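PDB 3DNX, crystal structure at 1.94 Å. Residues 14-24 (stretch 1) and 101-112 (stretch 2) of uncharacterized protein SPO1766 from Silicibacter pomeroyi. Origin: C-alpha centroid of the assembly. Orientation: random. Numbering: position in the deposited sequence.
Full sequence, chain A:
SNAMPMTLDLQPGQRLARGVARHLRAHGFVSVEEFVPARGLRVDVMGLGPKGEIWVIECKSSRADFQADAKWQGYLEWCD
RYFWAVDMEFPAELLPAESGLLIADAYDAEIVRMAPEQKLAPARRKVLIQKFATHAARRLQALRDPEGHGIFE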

# COMPACT_ATOMS: atom_id res chain seq x y z
N GLN A 14 -14.27 3.44 13.84
CA GLN A 14 -13.13 2.59 13.62
C GLN A 14 -13.52 1.13 13.71
O GLN A 14 -12.89 0.29 13.08
N ARG A 15 -14.49 0.84 14.56
CA ARG A 15 -15.00 -0.52 14.73
C ARG A 15 -15.61 -1.02 13.44
O ARG A 15 -15.27 -2.09 12.96
N LEU A 16 -16.53 -0.24 12.89
CA LEU A 16 -17.16 -0.59 11.62
C LEU A 16 -16.08 -0.78 10.55
O LEU A 16 -16.13 -1.75 9.82
N ALA A 17 -15.09 0.13 10.50
CA ALA A 17 -14.09 0.05 9.47
C ALA A 17 -13.25 -1.25 9.60
O ALA A 17 -12.74 -1.77 8.60
N ARG A 18 -13.04 -1.70 10.83
CA ARG A 18 -12.34 -2.99 11.05
C ARG A 18 -13.05 -4.14 10.45
O ARG A 18 -12.45 -4.93 9.72
N GLY A 19 -14.37 -4.20 10.67
CA GLY A 19 -15.19 -5.26 10.10
C GLY A 19 -15.29 -5.18 8.62
O GLY A 19 -15.16 -6.20 7.92
N VAL A 20 -15.40 -3.95 8.09
CA VAL A 20 -15.41 -3.77 6.66
C VAL A 20 -14.11 -4.29 6.00
O VAL A 20 -14.16 -5.01 4.96
N ALA A 21 -12.97 -3.88 6.58
CA ALA A 21 -11.65 -4.28 6.09
C ALA A 21 -11.46 -5.83 6.09
O ALA A 21 -10.90 -6.39 5.13
N ARG A 22 -11.91 -6.47 7.16
CA ARG A 22 -11.87 -7.97 7.25
C ARG A 22 -12.62 -8.55 6.10
O ARG A 22 -12.13 -9.46 5.43
N HIS A 23 -13.84 -8.02 5.85
CA HIS A 23 -14.72 -8.61 4.85
C HIS A 23 -14.22 -8.37 3.43
O HIS A 23 -14.24 -9.28 2.59
N LEU A 24 -13.72 -7.15 3.15
CA LEU A 24 -13.10 -6.86 1.86
C LEU A 24 -11.94 -7.84 1.60
O LEU A 24 -11.84 -8.42 0.54
N LEU A 101 -24.77 -0.88 0.49
CA LEU A 101 -24.93 -0.97 1.92
C LEU A 101 -24.29 -2.21 2.49
O LEU A 101 -24.58 -3.34 2.04
N LEU A 102 -23.48 -2.01 3.53
CA LEU A 102 -22.97 -3.10 4.33
C LEU A 102 -23.50 -2.96 5.72
O LEU A 102 -23.63 -1.85 6.24
N ILE A 103 -23.80 -4.09 6.34
CA ILE A 103 -24.00 -4.14 7.78
C ILE A 103 -22.73 -4.71 8.41
O ILE A 103 -22.26 -5.78 8.01
N ALA A 104 -22.17 -3.99 9.38
CA ALA A 104 -20.84 -4.27 9.91
C ALA A 104 -20.82 -4.16 11.43
O ALA A 104 -21.75 -3.59 12.05
N ASP A 105 -19.78 -4.75 12.01
CA ASP A 105 -19.37 -4.50 13.40
C ASP A 105 -17.85 -4.62 13.46
O ASP A 105 -17.24 -4.64 12.42
N ALA A 106 -17.25 -4.71 14.65
CA ALA A 106 -15.79 -4.73 14.73
C ALA A 106 -15.21 -6.01 14.18
O ALA A 106 -14.02 -6.04 13.94
N TYR A 107 -16.02 -7.04 13.94
CA TYR A 107 -15.49 -8.35 13.67
C TYR A 107 -15.72 -8.88 12.27
O TYR A 107 -15.05 -9.83 11.86
N ASP A 108 -16.66 -8.28 11.56
CA ASP A 108 -17.04 -8.75 10.22
C ASP A 108 -18.01 -7.77 9.58
O ASP A 108 -18.37 -6.77 10.19
N ALA A 109 -18.39 -8.05 8.34
CA ALA A 109 -19.36 -7.26 7.62
C ALA A 109 -20.01 -8.08 6.51
O ALA A 109 -19.52 -9.14 6.13
N GLU A 110 -21.17 -7.62 6.03
CA GLU A 110 -21.79 -8.24 4.84
C GLU A 110 -22.39 -7.18 3.94
O GLU A 110 -22.94 -6.21 4.41
N ILE A 111 -22.32 -7.37 2.65
CA ILE A 111 -22.95 -6.44 1.71
C ILE A 111 -24.41 -6.92 1.62
O ILE A 111 -24.67 -8.09 1.34
N VAL A 112 -25.33 -6.06 1.95
CA VAL A 112 -26.75 -6.42 1.83
C VAL A 112 -27.37 -5.79 0.57
O VAL A 112 -28.44 -6.22 0.13

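Where a helix must ride close against a β-hairpin, small residues supply the hollows and larger neighbours fill the space around them. SPO1766 offers a compact example, in which helix 14-24 lies over the strands and connecting loop of 101-112. The hollow on the helix is Gly 19. Its CA comes within 4.0 Å of Asp 108 CA, and it makes CA-H...O contacts from Gly 19 CA to Asp 105 O (3.2 Å) and to Asp 108 O (3.5 Å). A CB here would point into the loop and lie 1.9 Å from Asp 105 O, a plain clash, so the intimacy depends on the missing side chain.

Beside this hollow the packing is apolar. Val 20 (t) sets CG2 4.0 Å from Ala 104 CB and 4.3 Å from Leu 102 CD2, while Ala 109 CB fits against the helix backbone, 3.7 Å from Gly 19 O and 4.0 Å from Val 20 CA. Leu 16 (m, t) leaves the helix sideways, but its end reaches in, bringing CD2 to 4.0 Å from Ala 104 CB. The small alanines leave room for these branched tips.

Long polar side chains close over the loop. Arg 18, extended with chi1 to chi3 all t, donates from NH2 to Ala 106 O (3.0 Å); Arg 22 (m, t, t) donates from NH1 to Tyr 107 O (3.1 Å). Asp 105 (p) braces the turn from within, its OD1 accepting from Tyr 107 N at 2.9 Å. Water extends the reach of two further residues: one accepts from Arg 15 NH2 (3.0 Å) and Ala 106 N (3.2 Å), and another links His 23 ND1 and Asp 108 OD1, each 2.7 Å from its oxygen. The His 23 ring (chi1 t) lays one face over Ala 109 O and Glu 110 CA.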

# COMPACT_ATOMS: atom_id res chain seq x y z
CB GLN A 14 -12.00 2.90 14.61
CG GLN A 14 -11.30 4.23 14.36
CD GLN A 14 -10.27 4.54 15.40
OE1 GLN A 14 -10.54 4.48 16.60
NE2 GLN A 14 -9.06 4.91 14.96
CB ARG A 15 -16.02 -0.54 15.88
CG ARG A 15 -15.39 -0.57 17.29
CD ARG A 15 -16.46 -0.65 18.35
NE ARG A 15 -15.94 -1.05 19.66
CZ ARG A 15 -15.94 -2.30 20.17
NH1 ARG A 15 -15.44 -2.50 21.38
NH2 ARG A 15 -16.43 -3.34 19.49
CB LEU A 16 -18.18 0.48 11.17
CG LEU A 16 -19.39 0.73 12.07
CD1 LEU A 16 -20.16 2.00 11.62
CD2 LEU A 16 -20.29 -0.47 12.04
CB ALA A 17 -13.18 1.26 9.50
CB ARG A 18 -12.11 -3.23 12.55
CG ARG A 18 -11.15 -4.39 12.91
CD ARG A 18 -11.16 -4.37 14.44
NE ARG A 18 -10.20 -5.20 15.09
CZ ARG A 18 -10.49 -6.33 15.73
NH1 ARG A 18 -9.50 -6.98 16.34
NH2 ARG A 18 -11.73 -6.82 15.77
CB VAL A 20 -15.68 -2.26 6.26
CG1 VAL A 20 -15.50 -2.08 4.77
CG2 VAL A 20 -17.10 -1.83 6.70
CB ALA A 21 -10.56 -3.61 6.87
CB ARG A 22 -12.44 -8.48 8.56
CG ARG A 22 -11.59 -8.21 9.73
CD ARG A 22 -12.27 -8.59 11.04
NE ARG A 22 -11.30 -8.63 12.12
CZ ARG A 22 -11.36 -9.46 13.16
NH1 ARG A 22 -12.38 -10.29 13.35
NH2 ARG A 22 -10.41 -9.42 14.07
CB HIS A 23 -16.17 -8.07 5.01
CG HIS A 23 -17.16 -8.76 4.12
ND1 HIS A 23 -17.40 -10.11 4.19
CD2 HIS A 23 -17.90 -8.30 3.07
CE1 HIS A 23 -18.29 -10.44 3.28
NE2 HIS A 23 -18.60 -9.37 2.59
CB LEU A 24 -12.54 -5.43 1.81
CG LEU A 24 -13.60 -4.34 1.67
CD1 LEU A 24 -12.93 -2.96 1.83
CD2 LEU A 24 -14.31 -4.44 0.35
CB LEU A 101 -26.44 -0.94 2.31
CG LEU A 101 -26.81 -1.00 3.82
CD1 LEU A 101 -26.26 0.19 4.62
CD2 LEU A 101 -28.37 -1.08 4.03
CB LEU A 102 -21.42 -3.11 4.42
CG LEU A 102 -20.61 -3.45 3.17
CD1 LEU A 102 -20.49 -2.24 2.31
CD2 LEU A 102 -19.25 -3.92 3.55
CB ILE A 103 -25.22 -5.01 8.16
CG1 ILE A 103 -26.49 -4.62 7.38
CG2 ILE A 103 -25.42 -4.98 9.66
CD1 ILE A 103 -27.01 -3.27 7.71
CB ALA A 104 -19.81 -3.29 9.29
CB ASP A 105 -20.08 -5.41 14.43
CG ASP A 105 -19.79 -6.91 14.24
OD1 ASP A 105 -18.84 -7.34 13.55
OD2 ASP A 105 -20.53 -7.71 14.84
CB ALA A 106 -15.29 -4.51 16.18
CB TYR A 107 -16.08 -9.34 14.66
CG TYR A 107 -15.90 -8.86 16.07
CD1 TYR A 107 -14.65 -8.90 16.66
CD2 TYR A 107 -16.95 -8.28 16.79
CE1 TYR A 107 -14.45 -8.48 17.97
CE2 TYR A 107 -16.76 -7.83 18.09
CZ TYR A 107 -15.51 -7.93 18.67
OH TYR A 107 -15.26 -7.50 19.95
CB ASP A 108 -17.66 -10.13 10.30
CG ASP A 108 -17.52 -10.96 8.99
OD1 ASP A 108 -17.07 -10.47 7.93
OD2 ASP A 108 -17.89 -12.12 9.08
CB ALA A 109 -18.73 -6.00 7.05
CB GLU A 110 -22.85 -9.27 5.23
CG GLU A 110 -24.01 -8.71 6.05
CD GLU A 110 -25.01 -9.75 6.54
OE1 GLU A 110 -24.83 -10.95 6.30
OE2 GLU A 110 -26.00 -9.34 7.22
CB ILE A 111 -22.31 -6.51 0.34
CG1 ILE A 111 -20.82 -6.11 0.40
CG2 ILE A 111 -23.11 -5.66 -0.66
CD1 ILE A 111 -20.13 -6.23 -0.90
CB VAL A 112 -27.54 -6.11 3.11
CG1 VAL A 112 -27.10 -7.10 4.25
CG2 VAL A 112 -27.40 -4.67 3.54
O HOH W 1 -18.55 -4.01 17.47
O HOH W 2 -16.06 -11.78 5.85